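Local coordinates for protein putative alcohol dehydrogenase (Sinorhizobium meliloti, PDB 4J6F) that probably works as a nicotinamide-dependent oxidoreductase of the medium-chain dehydrogenase/reductase family, perhaps interconverting alcohols and carbonyl compounds, at residues V37-H42 and W79-A84; E46-S51 and S359-A364; M73-V78 and T366-K371. All coordinates share one frame; numbering follows the deposited sequence.

Interaction 1: V37-H42 and W79-A84; sequences VLLTGH and WVREGA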
loop_
_atom_site.group_PDB
_atom_site.type_symbol
_atom_site.label_atom_id
_atom_site.label_comp_id
_atom_site.label_asym_id
_atom_site.label_seq_id
_atom_site.Cartn_x
_atom_site.Cartn_y
_atom_site.Cartn_z
ATOM N N VAL A 37 -18.385 -33.468 7.238
ATOM C CA VAL A 37 -19.302 -32.347 7.153
ATOM C C VAL A 37 -19.133 -31.747 5.772
ATOM O O VAL A 37 -18.041 -31.318 5.408
ATOM C CB VAL A 37 -19.053 -31.319 8.263
ATOM C CG1 VAL A 37 -19.808 -30.031 7.972
ATOM C CG2 VAL A 37 -19.453 -31.902 9.614
ATOM N N LEU A 38 -20.225 -31.756 5.012
ATOM C CA LEU A 38 -20.242 -31.320 3.619
ATOM C C LEU A 38 -20.841 -29.934 3.459
ATOM O O LEU A 38 -21.924 -29.650 3.993
ATOM C CB LEU A 38 -21.058 -32.297 2.764
ATOM C CG LEU A 38 -20.593 -33.753 2.605
ATOM C CD1 LEU A 38 -21.584 -34.520 1.745
ATOM C CD2 LEU A 38 -19.194 -33.820 1.998
ATOM N N LEU A 39 -20.133 -29.078 2.722
ATOM C CA LEU A 39 -20.681 -27.815 2.259
ATOM C C LEU A 39 -21.354 -28.043 0.904
ATOM O O LEU A 39 -20.710 -28.484 -0.041
ATOM C CB LEU A 39 -19.577 -26.780 2.137
ATOM C CG LEU A 39 -19.984 -25.436 1.541
ATOM C CD1 LEU A 39 -20.851 -24.684 2.532
ATOM C CD2 LEU A 39 -18.753 -24.615 1.186
ATOM N N THR A 40 -22.645 -27.723 0.818
ATOM C CA THR A 40 -23.490 -28.131 -0.312
ATOM C C THR A 40 -23.920 -26.985 -1.229
ATOM O O THR A 40 -24.582 -27.210 -2.238
ATOM C CB THR A 40 -24.750 -28.864 0.186
ATOM O OG1 THR A 40 -25.566 -27.958 0.933
ATOM C CG2 THR A 40 -24.376 -30.034 1.081
ATOM N N GLY A 41 -23.536 -25.765 -0.880
ATOM C CA GLY A 41 -23.845 -24.582 -1.672
ATOM C C GLY A 41 -23.655 -23.415 -0.732
ATOM O O GLY A 41 -23.412 -23.632 0.463
ATOM N N HIS A 42 -23.754 -22.186 -1.246
ATOM C CA HIS A 42 -23.648 -20.990 -0.396
ATOM C C HIS A 42 -24.930 -20.737 0.417
ATOM O O HIS A 42 -26.029 -21.136 0.007
ATOM C CB HIS A 42 -23.278 -19.750 -1.207
ATOM C CG HIS A 42 -21.937 -19.836 -1.866
ATOM N ND1 HIS A 42 -20.752 -19.767 -1.162
ATOM C CD2 HIS A 42 -21.592 -19.968 -3.169
ATOM C CE1 HIS A 42 -19.736 -19.867 -2.004
ATOM N NE2 HIS A 42 -20.220 -19.987 -3.227
ATOM N N TRP A 79 -16.718 -17.372 5.546
ATOM C CA TRP A 79 -16.866 -16.531 4.364
ATOM C C TRP A 79 -17.032 -17.300 3.060
ATOM O O TRP A 79 -17.816 -16.885 2.207
ATOM C CB TRP A 79 -15.746 -15.497 4.269
ATOM C CG TRP A 79 -15.854 -14.442 5.341
ATOM C CD1 TRP A 79 -17.016 -13.884 5.869
ATOM C CD2 TRP A 79 -14.775 -13.801 6.005
ATOM N NE1 TRP A 79 -16.701 -12.946 6.831
ATOM C CE2 TRP A 79 -15.332 -12.873 6.928
ATOM C CE3 TRP A 79 -13.391 -13.916 5.915
ATOM C CZ2 TRP A 79 -14.540 -12.070 7.748
ATOM C CZ3 TRP A 79 -12.596 -13.113 6.738
ATOM C CH2 TRP A 79 -13.175 -12.200 7.638
ATOM N N VAL A 80 -16.338 -18.425 2.904
ATOM C CA VAL A 80 -16.544 -19.244 1.712
ATOM C C VAL A 80 -17.985 -19.756 1.682
ATOM O O VAL A 80 -18.634 -19.715 0.648
ATOM C CB VAL A 80 -15.538 -20.404 1.614
ATOM C CG1 VAL A 80 -15.980 -21.441 0.598
ATOM C CG2 VAL A 80 -14.162 -19.879 1.252
ATOM N N ARG A 81 -18.494 -20.208 2.824
ATOM C CA ARG A 81 -19.844 -20.748 2.889
ATOM C C ARG A 81 -20.854 -19.669 2.567
ATOM O O ARG A 81 -21.760 -19.893 1.775
ATOM C CB ARG A 81 -20.113 -21.332 4.265
ATOM C CG ARG A 81 -21.433 -22.072 4.416
ATOM C CD ARG A 81 -21.758 -22.229 5.891
ATOM N NE ARG A 81 -22.307 -20.974 6.390
ATOM C CZ ARG A 81 -22.036 -20.431 7.572
ATOM N NH1 ARG A 81 -21.215 -21.025 8.420
ATOM N NH2 ARG A 81 -22.597 -19.276 7.907
ATOM N N GLU A 82 -20.693 -18.489 3.162
ATOM C CA GLU A 82 -21.590 -17.356 2.880
ATOM C C GLU A 82 -21.421 -16.777 1.473
ATOM O O GLU A 82 -22.342 -16.157 0.960
ATOM C CB GLU A 82 -21.419 -16.250 3.918
ATOM C CG GLU A 82 -21.602 -16.754 5.333
ATOM C CD GLU A 82 -21.506 -15.666 6.384
ATOM O OE1 GLU A 82 -20.545 -14.874 6.339
ATOM O OE2 GLU A 82 -22.393 -15.611 7.266
ATOM N N GLY A 83 -20.258 -16.990 0.848
ATOM C CA GLY A 83 -19.941 -16.373 -0.439
ATOM C C GLY A 83 -19.680 -14.890 -0.228
ATOM O O GLY A 83 -19.987 -14.047 -1.077
ATOM N N ALA A 84 -19.087 -14.567 0.909
ATOM C CA ALA A 84 -19.000 -13.193 1.333
ATOM C C ALA A 84 -17.768 -12.432 0.854
ATOM O O ALA A 84 -17.381 -11.452 1.490
ATOM C CB ALA A 84 -19.086 -13.133 2.838
#

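Interaction 2: E46-S51 and S359-A364; sequences EKLVYS and SEFHRA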
loop_
_atom_site.group_PDB
_atom_site.type_symbol
_atom_site.label_atom_id
_atom_site.label_comp_id
_atom_site.label_asym_id
_atom_site.label_seq_id
_atom_site.Cartn_x
_atom_site.Cartn_y
_atom_site.Cartn_z
ATOM N N GLU A 46 -27.422 -24.331 7.493
ATOM C CA GLU A 46 -28.171 -25.470 6.947
ATOM C C GLU A 46 -27.541 -26.038 5.666
ATOM O O GLU A 46 -27.833 -27.178 5.285
ATOM C CB GLU A 46 -29.665 -25.149 6.778
ATOM C CG GLU A 46 -30.042 -24.338 5.536
ATOM C CD GLU A 46 -29.792 -22.831 5.655
ATOM O OE1 GLU A 46 -29.895 -22.155 4.604
ATOM O OE2 GLU A 46 -29.502 -22.312 6.770
ATOM N N LYS A 47 -26.660 -25.255 5.036
ATOM C CA LYS A 47 -25.841 -25.724 3.910
ATOM C C LYS A 47 -24.694 -26.672 4.331
ATOM O O LYS A 47 -24.054 -27.299 3.477
ATOM C CB LYS A 47 -25.286 -24.549 3.096
ATOM C CG LYS A 47 -26.325 -23.620 2.470
ATOM C CD LYS A 47 -27.200 -24.314 1.426
ATOM C CE LYS A 47 -28.356 -23.417 0.995
ATOM N NZ LYS A 47 -29.004 -23.839 -0.280
ATOM N N LEU A 48 -24.441 -26.793 5.634
ATOM C CA LEU A 48 -23.456 -27.767 6.124
ATOM C C LEU A 48 -24.136 -29.043 6.589
ATOM O O LEU A 48 -24.751 -29.054 7.649
ATOM C CB LEU A 48 -22.610 -27.198 7.269
ATOM C CG LEU A 48 -21.775 -25.936 7.033
ATOM C CD1 LEU A 48 -21.434 -25.308 8.375
ATOM C CD2 LEU A 48 -20.524 -26.185 6.191
ATOM N N VAL A 49 -24.003 -30.117 5.813
ATOM C CA VAL A 49 -24.638 -31.400 6.146
ATOM C C VAL A 49 -23.638 -32.428 6.675
ATOM O O VAL A 49 -22.638 -32.735 6.017
ATOM C CB VAL A 49 -25.390 -31.990 4.933
ATOM C CG1 VAL A 49 -26.160 -33.238 5.336
ATOM C CG2 VAL A 49 -26.337 -30.955 4.344
ATOM N N TYR A 50 -23.921 -32.951 7.867
ATOM C CA TYR A 50 -23.138 -34.025 8.464
ATOM C C TYR A 50 -23.516 -35.318 7.769
ATOM O O TYR A 50 -24.665 -35.753 7.875
ATOM C CB TYR A 50 -23.475 -34.121 9.948
ATOM C CG TYR A 50 -22.661 -35.118 10.740
ATOM C CD1 TYR A 50 -21.297 -34.914 10.969
ATOM C CD2 TYR A 50 -23.262 -36.243 11.305
ATOM C CE1 TYR A 50 -20.548 -35.814 11.714
ATOM C CE2 TYR A 50 -22.526 -37.153 12.048
ATOM C CZ TYR A 50 -21.168 -36.942 12.256
ATOM O OH TYR A 50 -20.424 -37.851 12.999
ATOM N N SER A 51 -22.575 -35.931 7.054
ATOM C CA SER A 51 -22.888 -37.156 6.296
ATOM C C SER A 51 -22.130 -38.366 6.780
ATOM O O SER A 51 -20.995 -38.252 7.241
ATOM C CB SER A 51 -22.644 -36.966 4.808
ATOM O OG SER A 51 -23.243 -35.759 4.387
ATOM N N SER A 359 -19.350 -34.242 14.870
ATOM C CA SER A 359 -20.796 -34.389 14.891
ATOM C C SER A 359 -21.522 -33.157 15.427
ATOM O O SER A 359 -22.730 -33.061 15.315
ATOM C CB SER A 359 -21.187 -35.602 15.719
ATOM O OG SER A 359 -20.720 -35.450 17.043
ATOM N N GLU A 360 -20.804 -32.216 16.014
ATOM C CA GLU A 360 -21.457 -31.019 16.522
ATOM C C GLU A 360 -20.913 -29.731 15.867
ATOM O O GLU A 360 -20.725 -28.679 16.518
ATOM C CB GLU A 360 -21.388 -30.998 18.045
ATOM C CG GLU A 360 -22.423 -31.916 18.672
ATOM C CD GLU A 360 -22.090 -32.342 20.092
ATOM O OE1 GLU A 360 -21.348 -31.612 20.786
ATOM O OE2 GLU A 360 -22.575 -33.421 20.506
ATOM N N PHE A 361 -20.696 -29.829 14.556
ATOM C CA PHE A 361 -20.186 -28.722 13.763
ATOM C C PHE A 361 -21.024 -27.432 13.819
ATOM O O PHE A 361 -20.469 -26.331 13.806
ATOM C CB PHE A 361 -19.957 -29.142 12.314
ATOM C CG PHE A 361 -18.978 -28.259 11.605
ATOM C CD1 PHE A 361 -17.621 -28.539 11.649
ATOM C CD2 PHE A 361 -19.405 -27.104 10.936
ATOM C CE1 PHE A 361 -16.714 -27.706 11.013
ATOM C CE2 PHE A 361 -18.501 -26.266 10.303
ATOM C CZ PHE A 361 -17.155 -26.570 10.341
ATOM N N HIS A 362 -22.345 -27.563 13.878
ATOM C CA HIS A 362 -23.212 -26.396 13.919
ATOM C C HIS A 362 -22.967 -25.611 15.198
ATOM O O HIS A 362 -22.862 -24.379 15.167
ATOM C CB HIS A 362 -24.681 -26.794 13.740
ATOM C CG HIS A 362 -25.007 -27.256 12.349
ATOM N ND1 HIS A 362 -26.014 -26.699 11.591
ATOM C CD2 HIS A 362 -24.435 -28.207 11.567
ATOM C CE1 HIS A 362 -26.060 -27.294 10.411
ATOM N NE2 HIS A 362 -25.108 -28.208 10.369
ATOM N N ARG A 363 -22.822 -26.330 16.308
ATOM C CA ARG A 363 -22.530 -25.698 17.587
ATOM C C ARG A 363 -21.140 -25.062 17.530
ATOM O O ARG A 363 -20.948 -23.938 18.005
ATOM C CB ARG A 363 -22.631 -26.710 18.728
ATOM C CG ARG A 363 -22.668 -26.092 20.117
ATOM C CD ARG A 363 -22.632 -27.155 21.209
ATOM N NE ARG A 363 -21.329 -27.192 21.877
ATOM C CZ ARG A 363 -20.472 -28.211 21.825
ATOM N NH1 ARG A 363 -19.304 -28.133 22.463
ATOM N NH2 ARG A 363 -20.773 -29.308 21.141
ATOM N N ALA A 364 -20.188 -25.780 16.928
ATOM C CA ALA A 364 -18.815 -25.293 16.771
ATOM C C ALA A 364 -18.737 -23.981 16.002
ATOM O O ALA A 364 -18.057 -23.044 16.423
ATOM C CB ALA A 364 -17.962 -26.333 16.082
#

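Interaction 3: M73-V78 and T366-K371; sequences MNNTDV and TDFMAK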
loop_
_atom_site.group_PDB
_atom_site.type_symbol
_atom_site.label_atom_id
_atom_site.label_comp_id
_atom_site.label_asym_id
_atom_site.label_seq_id
_atom_site.Cartn_x
_atom_site.Cartn_y
_atom_site.Cartn_z
HETATM N N MSE A 73 -10.519 -24.294 13.068
HETATM C CA MSE A 73 -11.471 -23.430 12.346
HETATM C C MSE A 73 -10.906 -22.057 12.038
HETATM O O MSE A 73 -10.158 -21.484 12.832
HETATM C CB MSE A 73 -12.748 -23.261 13.155
HETATM C CG MSE A 73 -13.188 -24.557 13.820
HETATM SE SE MSE A 73 -14.980 -24.278 14.606
HETATM C CE MSE A 73 -16.079 -24.300 12.965
ATOM N N ASN A 74 -11.273 -21.522 10.872
ATOM C CA ASN A 74 -10.832 -20.204 10.413
ATOM C C ASN A 74 -11.956 -19.382 9.784
ATOM O O ASN A 74 -12.957 -19.928 9.317
ATOM C CB ASN A 74 -9.705 -20.364 9.398
ATOM C CG ASN A 74 -8.471 -20.956 10.013
ATOM O OD1 ASN A 74 -7.760 -20.304 10.787
ATOM N ND2 ASN A 74 -8.219 -22.209 9.700
ATOM N N ASN A 75 -11.780 -18.066 9.746
ATOM C CA ASN A 75 -12.772 -17.202 9.129
ATOM C C ASN A 75 -13.146 -17.595 7.691
ATOM O O ASN A 75 -14.317 -17.515 7.277
ATOM C CB ASN A 75 -12.293 -15.762 9.195
ATOM C CG ASN A 75 -12.505 -15.160 10.562
ATOM O OD1 ASN A 75 -13.115 -15.770 11.431
ATOM N ND2 ASN A 75 -12.015 -13.955 10.757
ATOM N N THR A 76 -12.151 -18.044 6.939
ATOM C CA THR A 76 -12.378 -18.402 5.558
ATOM C C THR A 76 -13.422 -19.518 5.420
ATOM O O THR A 76 -14.134 -19.552 4.426
ATOM C CB THR A 76 -11.057 -18.735 4.854
ATOM O OG1 THR A 76 -11.268 -18.753 3.448
ATOM C CG2 THR A 76 -10.503 -20.077 5.311
ATOM N N ASP A 77 -13.529 -20.401 6.426
ATOM C CA ASP A 77 -14.608 -21.412 6.507
ATOM C C ASP A 77 -15.962 -20.771 6.276
ATOM O O ASP A 77 -16.756 -21.214 5.437
ATOM C CB ASP A 77 -14.685 -22.020 7.913
ATOM C CG ASP A 77 -13.462 -22.845 8.295
ATOM O OD1 ASP A 77 -12.522 -22.998 7.474
ATOM O OD2 ASP A 77 -13.463 -23.339 9.451
ATOM N N VAL A 78 -16.201 -19.723 7.065
ATOM C CA VAL A 78 -17.464 -19.022 7.156
ATOM C C VAL A 78 -17.684 -18.212 5.891
ATOM O O VAL A 78 -18.704 -18.360 5.224
ATOM C CB VAL A 78 -17.484 -18.101 8.402
ATOM C CG1 VAL A 78 -18.704 -17.201 8.415
ATOM C CG2 VAL A 78 -17.462 -18.923 9.671
ATOM N N THR A 366 -21.187 -21.829 15.340
ATOM C CA THR A 366 -21.945 -20.793 16.032
ATOM C C THR A 366 -21.011 -20.148 17.048
ATOM O O THR A 366 -20.828 -18.919 17.060
ATOM C CB THR A 366 -23.225 -21.339 16.687
ATOM O OG1 THR A 366 -23.981 -22.073 15.721
ATOM C CG2 THR A 366 -24.093 -20.230 17.146
ATOM N N ASP A 367 -20.375 -20.984 17.862
ATOM C CA ASP A 367 -19.383 -20.500 18.804
ATOM C C ASP A 367 -18.253 -19.783 18.101
ATOM O O ASP A 367 -17.783 -18.754 18.577
ATOM C CB ASP A 367 -18.860 -21.645 19.646
ATOM C CG ASP A 367 -19.849 -22.072 20.699
ATOM O OD1 ASP A 367 -21.005 -21.577 20.675
ATOM O OD2 ASP A 367 -19.476 -22.904 21.553
ATOM N N PHE A 368 -17.834 -20.305 16.953
ATOM C CA PHE A 368 -16.765 -19.670 16.190
ATOM C C PHE A 368 -17.113 -18.251 15.762
ATOM O O PHE A 368 -16.276 -17.359 15.837
ATOM C CB PHE A 368 -16.411 -20.476 14.961
ATOM C CG PHE A 368 -15.311 -19.864 14.160
ATOM C CD1 PHE A 368 -13.994 -19.971 14.579
ATOM C CD2 PHE A 368 -15.590 -19.156 12.998
ATOM C CE1 PHE A 368 -12.971 -19.399 13.853
ATOM C CE2 PHE A 368 -14.574 -18.576 12.262
ATOM C CZ PHE A 368 -13.260 -18.698 12.695
HETATM N N MSE A 369 -18.351 -18.052 15.314
HETATM C CA MSE A 369 -18.783 -16.762 14.807
HETATM C C MSE A 369 -18.962 -15.793 15.938
HETATM O O MSE A 369 -18.784 -14.596 15.752
HETATM C CB MSE A 369 -20.076 -16.917 14.027
HETATM C CG MSE A 369 -19.863 -17.397 12.588
HETATM SE SE MSE A 369 -21.573 -18.020 11.798
HETATM C CE MSE A 369 -21.821 -16.675 10.389
ATOM N N ALA A 370 -19.307 -16.275 17.127
ATOM C CA ALA A 370 -19.543 -15.358 18.253
ATOM C C ALA A 370 -18.248 -14.715 18.746
ATOM O O ALA A 370 -18.255 -13.559 19.173
ATOM C CB ALA A 370 -20.293 -16.041 19.395
ATOM N N LYS A 371 -17.142 -15.462 18.677
ATOM C CA LYS A 371 -15.827 -14.976 19.114
ATOM C C LYS A 371 -15.733 -14.615 20.597
ATOM O O LYS A 371 -14.940 -13.737 20.963
ATOM C CB LYS A 371 -15.384 -13.770 18.288
ATOM C CG LYS A 371 -15.503 -13.939 16.790
ATOM C CD LYS A 371 -14.317 -14.663 16.216
ATOM C CE LYS A 371 -14.264 -14.432 14.722
ATOM N NZ LYS A 371 -13.870 -15.673 13.998
#

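Interaction 1: V37-H42 and W79-A84
H42 and R81 carry the polar side of this contact. The imidazole of H42 swings across to the last turn of helix 75-82, where its ND1 donates a hydrogen bond to R81 O at 3.1 Å, with an N-H...O angle of 144°. The oxygen lies almost in the plane of the imidazole ring, but the donor stands well above the carbonyl plane of R81. V80 O is also close to ND1; that second bond is weak, and the position of the oxygen is uncertain, so the grip on R81 O counts for more. The same carbonyl takes a CA-H...O contact from H42 CA, 3.1 Å from R81 O, so the ring and the backbone of H42 converge on one acceptor. With CG anti to the carbonyl carbon (chi1 -63°), the ring of H42 is turned toward the helix end.

The helix stops here in a Schellman motif. G83 is its C-prime residue, with positive phi, and A84 N bonds to W79 O at 2.9 Å.

The apolar part belongs to L39, on the end of the strand. Its CD1 lies 3.3 Å from R81 CG and 3.8 Å from R81 CB, the two side chains crossing at about a right angle. L39 CD2 meets V80 CG1 more loosely, at 4.3 Å. It is the aliphatic root of R81 that meets L39; farther out the chain bends at chi3, and NE bonds to G43 O.

At A84 O the second subunit arrives, with a hydrogen bond from R316 of that neighbouring chain. F106 packs edge-to-face on the H42 ring and also touches L39. Beside L39 of strand 33-39, the R81 side chain meets L48 of strand 48-51 and M369 of helix 361-370.

Interaction 2: E46-S51 and S359-A364
Y50 lays one face of its ring over the backbone of S359. The S359 CA atom is 3.9 Å from the ring centroid and 29° off the ring normal, a CH-pi contact. CE1 of Y50 makes the closest approach, 3.5 Å from S359 CA, while S359 CB sits beside the hydroxyl, 3.6 Å from Y50 OH. The Y50 side chain extends out from the strand with CG anti to the backbone N (chi1 -175°), which carries the ring as far as the residues leading into helix 361-370. The S359 hydroxyl is not used here; its OG bonds to D382 O, at the carboxyl end of the chain.

One turn along, H362 reaches back to the strand. Its NE2 donates to L48 O at 2.9 Å, with an N-H...O angle of 149°; the acceptor lies near the plane of the imidazole ring, and the donor is tilted only slightly from the carbonyl plane. Strand 48-51 is an outermost strand of its small antiparallel sheet. K47, V49 and S51 pair through their backbones with T40, L38 and A36, while the L48 carbonyl is taken up by this histidine. The contact brings the C-terminal part of the chain back onto its N-terminal part, as in medium-chain dehydrogenases, whose catalytic domain is built from both ends of the sequence with the nucleotide-binding domain inserted between them.

Farther from Y50 than the histidine bond lies the buried pair L48 and F361. The leucine points at the helix and touches the edge of the phenyl ring, L48 CD1 standing 3.6 Å from F361 CE2 and 3.7 Å from F361 CD2. Y162 meets the F361 ring edge-to-face, and V37 of the adjacent strand touches F361 too. L45 borders H362, and Q110 touches L48.

Interaction 3: M73-V78 and T366-K371
The residues leading into helix 75-82, and its first turn, meet the end of helix 361-370, with CA atoms 7.5 Å apart at M73 and F368 and 8.1 Å apart at V78 and M369. The F368 side chain, trans about its first torsion (chi1 -179°), reaches straight out from its helix and puts the ring among M73, N74, N75 and V78. CD1 of F368 meets M73 CB at 3.8 Å, and V78 CG2 lies at the ring edge, 3.8 Å from F368 CD2. The selenium of M73, a selenomethionine, is 5.2 Å from the F368 ring centroid and oblique to it, a Met-aromatic contact. The N75 amide is turned 75° from the ring plane, with OD1 3.2 Å from F368 CZ.

K371, just past the end of the helix with positive phi, bends its chain back so that NZ lies over one face of F368, toward the rim. There it donates to N75 OD1 at 2.7 Å, in the carbonyl plane and on a lone pair; a weak bond to F368 O is a second tie. V78 also uses its other branch, CG1 touching the methyl CE of selenomethionine M369 at 3.7 Å.

D77 OD2 accepts N74 N from above the carboxylate plane, and also bonds Y162 OH; the N74 amide turns to D113.

An early helix thus joins one near the C-terminus, consistent with the two-ended catalytic domain of medium-chain dehydrogenases. Strand 376-380 packs against the same side chains, L377 touching both M73 and F368. Q365, earlier on helix 361-370, touches M73, D77 and V78, while K371 O receives K242 NZ from just before helix 243-248.

The three contacts form a compact cluster, with centres 12 to 13 Å apart, all on the same side of the chain's centre. Interactions 1 and 3 share helix 75-82, its end and its start respectively; interactions 2 and 3 share helix 361-370, its start and its end respectively. Strands 33-39 and 48-51, neighbours in one sheet, tie interactions 1 and 2 together, with T40 OG1 probably hydrogen-bonded to K47 O. In sequence the segments run 37-42, 46-51, 73-78, 79-84, 359-364, 366-371, so the late helix closes over elements made some 300 residues earlier, consistent with a catalytic domain assembled from both ends of the chain.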